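Local coordinates for protein Sqt1 (Chaetomium thermophilum, PDB 4ZOY) that probably acts as a dedicated WD40-repeat chaperone in ribosome biogenesis, capturing a nascent ribosomal protein while it is still being translated, at residues A[6-14]-A[77-85]; A[336-344]-A[389-397]. All coordinates share one frame; numbering follows the deposited sequence.

Interaction 1 of 2, residues A[6-14]-A[77-85]; sequences DSIAYFDGH and TSLNPIFEI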
# COMPACT_ATOMS: atom_id res chain seq x y z
N ASP A 6 -13.28 1.73 20.03
CA ASP A 6 -14.35 1.37 19.12
C ASP A 6 -14.18 -0.02 18.53
O ASP A 6 -15.00 -0.45 17.73
CB ASP A 6 -14.44 2.40 17.98
CG ASP A 6 -14.72 3.79 18.50
OD1 ASP A 6 -15.72 3.94 19.23
OD2 ASP A 6 -13.94 4.72 18.21
N SER A 7 -13.12 -0.72 18.90
CA SER A 7 -12.87 -2.02 18.29
C SER A 7 -13.90 -3.07 18.71
O SER A 7 -14.45 -3.02 19.81
CB SER A 7 -11.46 -2.52 18.62
OG SER A 7 -11.33 -2.81 20.00
N ILE A 8 -14.15 -4.02 17.81
CA ILE A 8 -15.06 -5.13 18.08
C ILE A 8 -14.29 -6.43 18.29
O ILE A 8 -14.85 -7.45 18.69
CB ILE A 8 -16.11 -5.33 16.94
CG1 ILE A 8 -15.42 -5.69 15.62
CG2 ILE A 8 -16.99 -4.10 16.79
CD1 ILE A 8 -16.38 -6.04 14.49
N ALA A 9 -12.99 -6.39 18.00
CA ALA A 9 -12.10 -7.52 18.23
C ALA A 9 -10.68 -7.02 18.19
O ALA A 9 -10.39 -5.92 17.71
CB ALA A 9 -12.31 -8.62 17.19
N TYR A 10 -9.77 -7.83 18.71
CA TYR A 10 -8.37 -7.46 18.74
C TYR A 10 -7.50 -8.69 18.71
O TYR A 10 -7.95 -9.81 18.97
CB TYR A 10 -8.05 -6.62 19.97
CG TYR A 10 -8.07 -7.40 21.27
CD1 TYR A 10 -9.26 -7.73 21.88
CD2 TYR A 10 -6.89 -7.80 21.88
CE1 TYR A 10 -9.28 -8.44 23.07
CE2 TYR A 10 -6.90 -8.51 23.06
CZ TYR A 10 -8.10 -8.83 23.65
OH TYR A 10 -8.11 -9.54 24.84
N PHE A 11 -6.23 -8.47 18.36
CA PHE A 11 -5.23 -9.52 18.46
C PHE A 11 -3.97 -8.91 19.03
O PHE A 11 -3.43 -7.96 18.46
CB PHE A 11 -4.97 -10.17 17.11
CG PHE A 11 -3.81 -11.11 17.11
CD1 PHE A 11 -3.85 -12.28 17.87
CD2 PHE A 11 -2.68 -10.85 16.36
CE1 PHE A 11 -2.78 -13.15 17.87
CE2 PHE A 11 -1.60 -11.72 16.36
CZ PHE A 11 -1.65 -12.88 17.12
N ASP A 12 -3.50 -9.43 20.16
CA ASP A 12 -2.36 -8.84 20.83
C ASP A 12 -1.13 -9.75 20.84
O ASP A 12 -0.19 -9.51 21.59
CB ASP A 12 -2.73 -8.46 22.26
CG ASP A 12 -3.01 -9.67 23.13
OD1 ASP A 12 -3.69 -10.60 22.66
OD2 ASP A 12 -2.51 -9.70 24.28
N GLY A 13 -1.12 -10.77 19.97
CA GLY A 13 -0.03 -11.73 19.93
C GLY A 13 1.35 -11.20 19.56
O GLY A 13 2.37 -11.70 20.04
N HIS A 14 1.41 -10.20 18.68
CA HIS A 14 2.70 -9.62 18.33
C HIS A 14 3.37 -9.01 19.56
O HIS A 14 2.71 -8.38 20.38
CB HIS A 14 2.54 -8.54 17.25
CG HIS A 14 2.09 -9.07 15.92
ND1 HIS A 14 2.98 -9.55 14.98
CD2 HIS A 14 0.86 -9.19 15.37
CE1 HIS A 14 2.31 -9.94 13.91
NE2 HIS A 14 1.02 -9.73 14.12
N THR A 77 -13.96 -11.73 21.22
CA THR A 77 -13.34 -10.42 21.04
C THR A 77 -11.82 -10.54 20.90
O THR A 77 -11.22 -9.83 20.12
CB THR A 77 -13.72 -9.45 22.20
OG1 THR A 77 -13.24 -8.13 21.91
CG2 THR A 77 -13.17 -9.93 23.54
N SER A 78 -11.19 -11.46 21.64
CA SER A 78 -9.77 -11.73 21.46
C SER A 78 -9.58 -12.78 20.37
O SER A 78 -10.10 -13.89 20.49
CB SER A 78 -9.14 -12.19 22.79
OG SER A 78 -7.77 -12.48 22.63
N LEU A 79 -8.85 -12.45 19.31
CA LEU A 79 -8.72 -13.35 18.17
C LEU A 79 -7.61 -14.38 18.35
O LEU A 79 -6.57 -14.07 18.91
CB LEU A 79 -8.44 -12.56 16.88
CG LEU A 79 -9.55 -11.60 16.46
CD1 LEU A 79 -9.03 -10.70 15.34
CD2 LEU A 79 -10.78 -12.37 16.01
N ASN A 80 -7.84 -15.59 17.86
CA ASN A 80 -6.82 -16.62 17.88
C ASN A 80 -6.33 -16.94 16.47
O ASN A 80 -7.12 -17.20 15.58
CB ASN A 80 -7.35 -17.89 18.55
CG ASN A 80 -7.81 -17.64 19.98
OD1 ASN A 80 -7.01 -17.34 20.86
ND2 ASN A 80 -9.11 -17.75 20.21
N PRO A 81 -5.00 -16.91 16.28
CA PRO A 81 -4.46 -17.12 14.93
C PRO A 81 -4.74 -18.51 14.38
O PRO A 81 -4.84 -19.48 15.14
CB PRO A 81 -2.95 -16.93 15.11
CG PRO A 81 -2.80 -16.18 16.39
CD PRO A 81 -3.94 -16.61 17.26
N ILE A 82 -4.88 -18.60 13.07
CA ILE A 82 -5.04 -19.90 12.42
C ILE A 82 -3.73 -20.37 11.80
O ILE A 82 -3.63 -21.51 11.34
CB ILE A 82 -6.14 -19.87 11.36
CG1 ILE A 82 -5.74 -18.98 10.18
CG2 ILE A 82 -7.46 -19.41 11.97
CD1 ILE A 82 -6.80 -18.88 9.13
N PHE A 83 -2.72 -19.50 11.79
CA PHE A 83 -1.41 -19.86 11.26
C PHE A 83 -0.36 -18.91 11.81
O PHE A 83 -0.65 -17.76 12.11
CB PHE A 83 -1.39 -19.82 9.73
CG PHE A 83 -0.14 -20.40 9.12
CD1 PHE A 83 0.13 -21.76 9.21
CD2 PHE A 83 0.76 -19.59 8.44
CE1 PHE A 83 1.27 -22.30 8.65
CE2 PHE A 83 1.91 -20.12 7.88
CZ PHE A 83 2.17 -21.48 7.98
N GLU A 84 0.87 -19.41 11.95
CA GLU A 84 1.98 -18.60 12.41
C GLU A 84 3.07 -18.56 11.35
O GLU A 84 3.42 -19.58 10.77
CB GLU A 84 2.55 -19.15 13.73
CG GLU A 84 1.59 -19.05 14.89
CD GLU A 84 2.24 -19.38 16.22
OE1 GLU A 84 3.47 -19.21 16.35
OE2 GLU A 84 1.51 -19.78 17.15
N ILE A 85 3.59 -17.36 11.10
CA ILE A 85 4.65 -17.19 10.12
C ILE A 85 5.99 -17.06 10.83
O ILE A 85 6.29 -16.03 11.42
CB ILE A 85 4.40 -15.95 9.24
CG1 ILE A 85 3.05 -16.04 8.54
CG2 ILE A 85 5.54 -15.79 8.23
CD1 ILE A 85 2.62 -14.74 7.87
O HOH W 1 -12.22 -5.54 21.23
O HOH W 2 -5.74 -11.97 20.78

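Interaction 2 of 2, residues A[336-344]-A[389-397]; sequences FSPSAPILA and AMAGWLLTS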
# COMPACT_ATOMS: atom_id res chain seq x y z
N PHE A 336 -5.23 7.52 -6.13
CA PHE A 336 -6.26 7.95 -7.07
C PHE A 336 -7.58 7.28 -6.73
O PHE A 336 -7.62 6.08 -6.44
CB PHE A 336 -5.88 7.60 -8.51
CG PHE A 336 -4.79 8.46 -9.10
CD1 PHE A 336 -5.11 9.64 -9.77
CD2 PHE A 336 -3.47 8.08 -9.00
CE1 PHE A 336 -4.10 10.43 -10.32
CE2 PHE A 336 -2.46 8.86 -9.55
CZ PHE A 336 -2.78 10.03 -10.22
N SER A 337 -8.67 8.04 -6.78
CA SER A 337 -9.98 7.44 -6.67
C SER A 337 -10.22 6.50 -7.84
O SER A 337 -9.88 6.84 -8.98
CB SER A 337 -11.07 8.51 -6.63
OG SER A 337 -12.36 7.92 -6.72
N PRO A 338 -10.82 5.34 -7.58
CA PRO A 338 -11.09 4.40 -8.66
C PRO A 338 -12.15 4.90 -9.63
O PRO A 338 -12.17 4.42 -10.77
CB PRO A 338 -11.57 3.14 -7.93
CG PRO A 338 -12.14 3.65 -6.64
CD PRO A 338 -11.26 4.82 -6.27
N SER A 339 -13.00 5.84 -9.23
CA SER A 339 -14.07 6.28 -10.13
C SER A 339 -14.46 7.76 -10.06
O SER A 339 -15.32 8.20 -10.82
CB SER A 339 -15.31 5.43 -9.89
OG SER A 339 -15.77 5.59 -8.57
N ALA A 340 -13.86 8.52 -9.16
CA ALA A 340 -14.06 9.97 -9.16
C ALA A 340 -12.75 10.61 -9.62
O ALA A 340 -11.69 10.02 -9.45
CB ALA A 340 -14.45 10.46 -7.77
N PRO A 341 -12.83 11.80 -10.22
CA PRO A 341 -11.63 12.41 -10.79
C PRO A 341 -10.82 13.16 -9.74
O PRO A 341 -10.67 14.38 -9.80
CB PRO A 341 -12.18 13.35 -11.85
CG PRO A 341 -13.50 13.77 -11.30
CD PRO A 341 -14.05 12.55 -10.58
N ILE A 342 -10.35 12.42 -8.75
CA ILE A 342 -9.59 13.03 -7.67
C ILE A 342 -8.39 12.20 -7.25
O ILE A 342 -8.36 10.97 -7.43
CB ILE A 342 -10.46 13.30 -6.40
CG1 ILE A 342 -11.07 11.99 -5.87
CG2 ILE A 342 -11.56 14.34 -6.69
CD1 ILE A 342 -11.89 12.18 -4.60
N LEU A 343 -7.39 12.89 -6.70
CA LEU A 343 -6.19 12.30 -6.14
C LEU A 343 -6.07 12.77 -4.70
O LEU A 343 -6.18 13.98 -4.45
CB LEU A 343 -4.96 12.72 -6.94
CG LEU A 343 -3.59 12.41 -6.34
CD1 LEU A 343 -3.28 10.90 -6.38
CD2 LEU A 343 -2.48 13.22 -7.04
N ALA A 344 -5.85 11.84 -3.77
CA ALA A 344 -5.65 12.17 -2.35
C ALA A 344 -4.21 11.93 -1.94
O ALA A 344 -3.58 10.94 -2.33
CB ALA A 344 -6.58 11.34 -1.48
N ALA A 389 -23.92 5.21 -4.56
CA ALA A 389 -23.83 6.58 -5.05
C ALA A 389 -22.55 7.29 -4.58
O ALA A 389 -22.15 8.30 -5.16
CB ALA A 389 -25.06 7.37 -4.62
N MET A 390 -21.92 6.77 -3.53
CA MET A 390 -20.73 7.36 -2.95
C MET A 390 -19.45 6.74 -3.49
O MET A 390 -18.35 7.00 -2.99
CB MET A 390 -20.78 7.24 -1.44
CG MET A 390 -21.83 8.12 -0.84
SD MET A 390 -21.36 9.85 -1.09
CE MET A 390 -20.08 9.95 0.14
N ALA A 391 -19.60 5.90 -4.51
CA ALA A 391 -18.47 5.27 -5.18
C ALA A 391 -17.44 6.31 -5.60
O ALA A 391 -17.76 7.29 -6.27
CB ALA A 391 -18.95 4.48 -6.39
N GLY A 392 -16.20 6.07 -5.19
CA GLY A 392 -15.08 6.93 -5.54
C GLY A 392 -14.86 8.12 -4.62
O GLY A 392 -13.85 8.80 -4.74
N TRP A 393 -15.78 8.37 -3.69
CA TRP A 393 -15.72 9.60 -2.89
C TRP A 393 -15.37 9.38 -1.42
O TRP A 393 -15.21 10.35 -0.68
CB TRP A 393 -17.06 10.35 -2.98
CG TRP A 393 -17.33 10.83 -4.35
CD1 TRP A 393 -18.20 10.30 -5.24
CD2 TRP A 393 -16.71 11.95 -5.00
NE1 TRP A 393 -18.17 11.02 -6.42
CE2 TRP A 393 -17.26 12.03 -6.29
CE3 TRP A 393 -15.74 12.88 -4.62
CZ2 TRP A 393 -16.88 13.01 -7.21
CZ3 TRP A 393 -15.36 13.85 -5.53
CH2 TRP A 393 -15.93 13.91 -6.81
N LEU A 394 -15.26 8.12 -1.02
CA LEU A 394 -15.01 7.78 0.37
C LEU A 394 -13.56 7.32 0.57
O LEU A 394 -13.11 6.36 -0.06
CB LEU A 394 -15.99 6.71 0.84
CG LEU A 394 -17.42 7.22 1.10
CD1 LEU A 394 -18.37 6.05 1.29
CD2 LEU A 394 -17.45 8.15 2.30
N LEU A 395 -12.87 8.01 1.46
CA LEU A 395 -11.44 7.78 1.71
C LEU A 395 -11.22 7.39 3.15
O LEU A 395 -11.68 8.08 4.07
CB LEU A 395 -10.64 9.05 1.39
CG LEU A 395 -9.12 8.90 1.49
CD1 LEU A 395 -8.57 8.31 0.20
CD2 LEU A 395 -8.46 10.24 1.79
N THR A 396 -10.50 6.29 3.35
CA THR A 396 -10.10 5.89 4.70
C THR A 396 -8.64 6.27 4.93
O THR A 396 -7.80 6.08 4.05
CB THR A 396 -10.28 4.39 4.89
OG1 THR A 396 -11.62 4.05 4.55
CG2 THR A 396 -10.03 3.97 6.35
N SER A 397 -8.35 6.81 6.11
CA SER A 397 -6.99 7.20 6.44
C SER A 397 -6.59 6.69 7.83
O SER A 397 -7.46 6.47 8.69
CB SER A 397 -6.83 8.72 6.39
OG SER A 397 -7.62 9.35 7.38
O HOH W 3 -17.39 7.82 -8.76

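Interaction 1 of 2, residues A[6-14]-A[77-85]
This contact lies at the seam of the WD40 beta-propeller. Strand 9-11 is an edge strand of the sheet it forms with 478-482, 468-473 and 457-461, and the chain at 77-81 runs beside it on the way to strand 83-85 of the next sheet. Tyr-10 and Ser-78 form a single beta bridge. Tyr-10 N donates to Thr-77 O at 2.8 Å, and Leu-79 N returns a bond to Tyr-10 O, also at 2.8 Å. Ala-9 CA adds a CH...O contact to the same Thr-77 O. The Tyr-10 side chain starts away from 77-85 but bends back over it. Its CG sits between the backbone N and the carbonyl carbon (chi1 71°). This lays one ring face over Ser-78 CA, a CH-pi contact of 4.1 Å to the ring centroid. The phenol end reaches past it, with Tyr-10 OH 3.5 Å from Ser-78 CB. On the buried side, Ala-9 CB packs against Leu-79 CG. Phe-11 CG is anti to the backbone N (chi1 172°), and the ring reaches Leu-79 and Pro-81. Leu-79 O lies at the ring edge, and Pro-81 crosses the Phe-11 side chain at about a right angle, its CG 3.4 Å from Phe-11 CE1. Gly-13 N sits over one face of that ring, and Tyr-48 meets Phe-11 edge-to-face. Two waters complete the contact. One joins Ser-7 OG to Thr-77 OG1. The other donates to Asp-12 OD1 and to Leu-79 O, and its oxygen is 2.8 Å from Ser-78 OG, to which it is also hydrogen-bonded.

Interaction 2 of 2, residues A[336-344]-A[389-397]
The indole of Trp-393 has the methyl of Ala-340 over one face. Ala-340 CB stands 3.6 Å from the centroid of the six-membered ring and only 16° off its normal, a CH-pi contact. Its nearest ring atom is Trp-393 CE2. Ile-342 slants across the same side chain, with its CD1 3.9 Å from Trp-393 CE3, and Pro-341 CD reaches toward Trp-393 CZ2 more loosely. The indole starts away from 336-344. Its CG lies anti to the carbonyl carbon (chi1 -65°), and the ring end swings back over Ala-340. The polar part of the contact centres on Ser-337. Its OG donates to Gly-392 O at 2.6 Å, in the carbonyl plane and on a lone pair. The same OG accepts from Ala-340 N at 2.9 Å, an ST motif, and more weakly from Ser-339 N. Gly-392 fits closely here, with its CA 3.4 Å from Ser-339 OG and its backbone in a left-handed conformation. A water hydrogen-bonded to Ser-339 OG also has its oxygen 2.6 Å from Ala-391 O, to which it probably donates. Farther along, Ala-344 CB packs on Leu-395 CD2. The contact joins the turns before strands 342-347 and 394-399, which belong to neighbouring blades of the WD40 propeller. Phe-381 of strand 376-381 touches Ser-337, Ile-342 and Leu-395. The Ser-337 hydroxyl thus spends its proton on the next blade and its oxygen on its own turn. One side chain both shapes the 337-340 turn and ties it to Gly-392, while the apolar groups pack alongside.

Overall arrangement
From the N terminus, the chain first lays down strand 9-11, which completes the sheet of the last strands, 457-461, 468-473 and 478-482. It then builds 18-23, 30-36 and 45-51 and returns at 77-85, where interaction 1 closes a loop and joins that seam sheet to the one ending in 83-85. Four more sheets follow the first two around the ring before the chain enters the sheet that holds 336-344. Interaction 2 closes a later, separate loop, linking the sheet of 331-367 to that of 376-445. The two neither nest nor cross. Their centres lie about 30 Å apart and they do not touch. Each joins neighbouring blades, one of them at the propeller's closure.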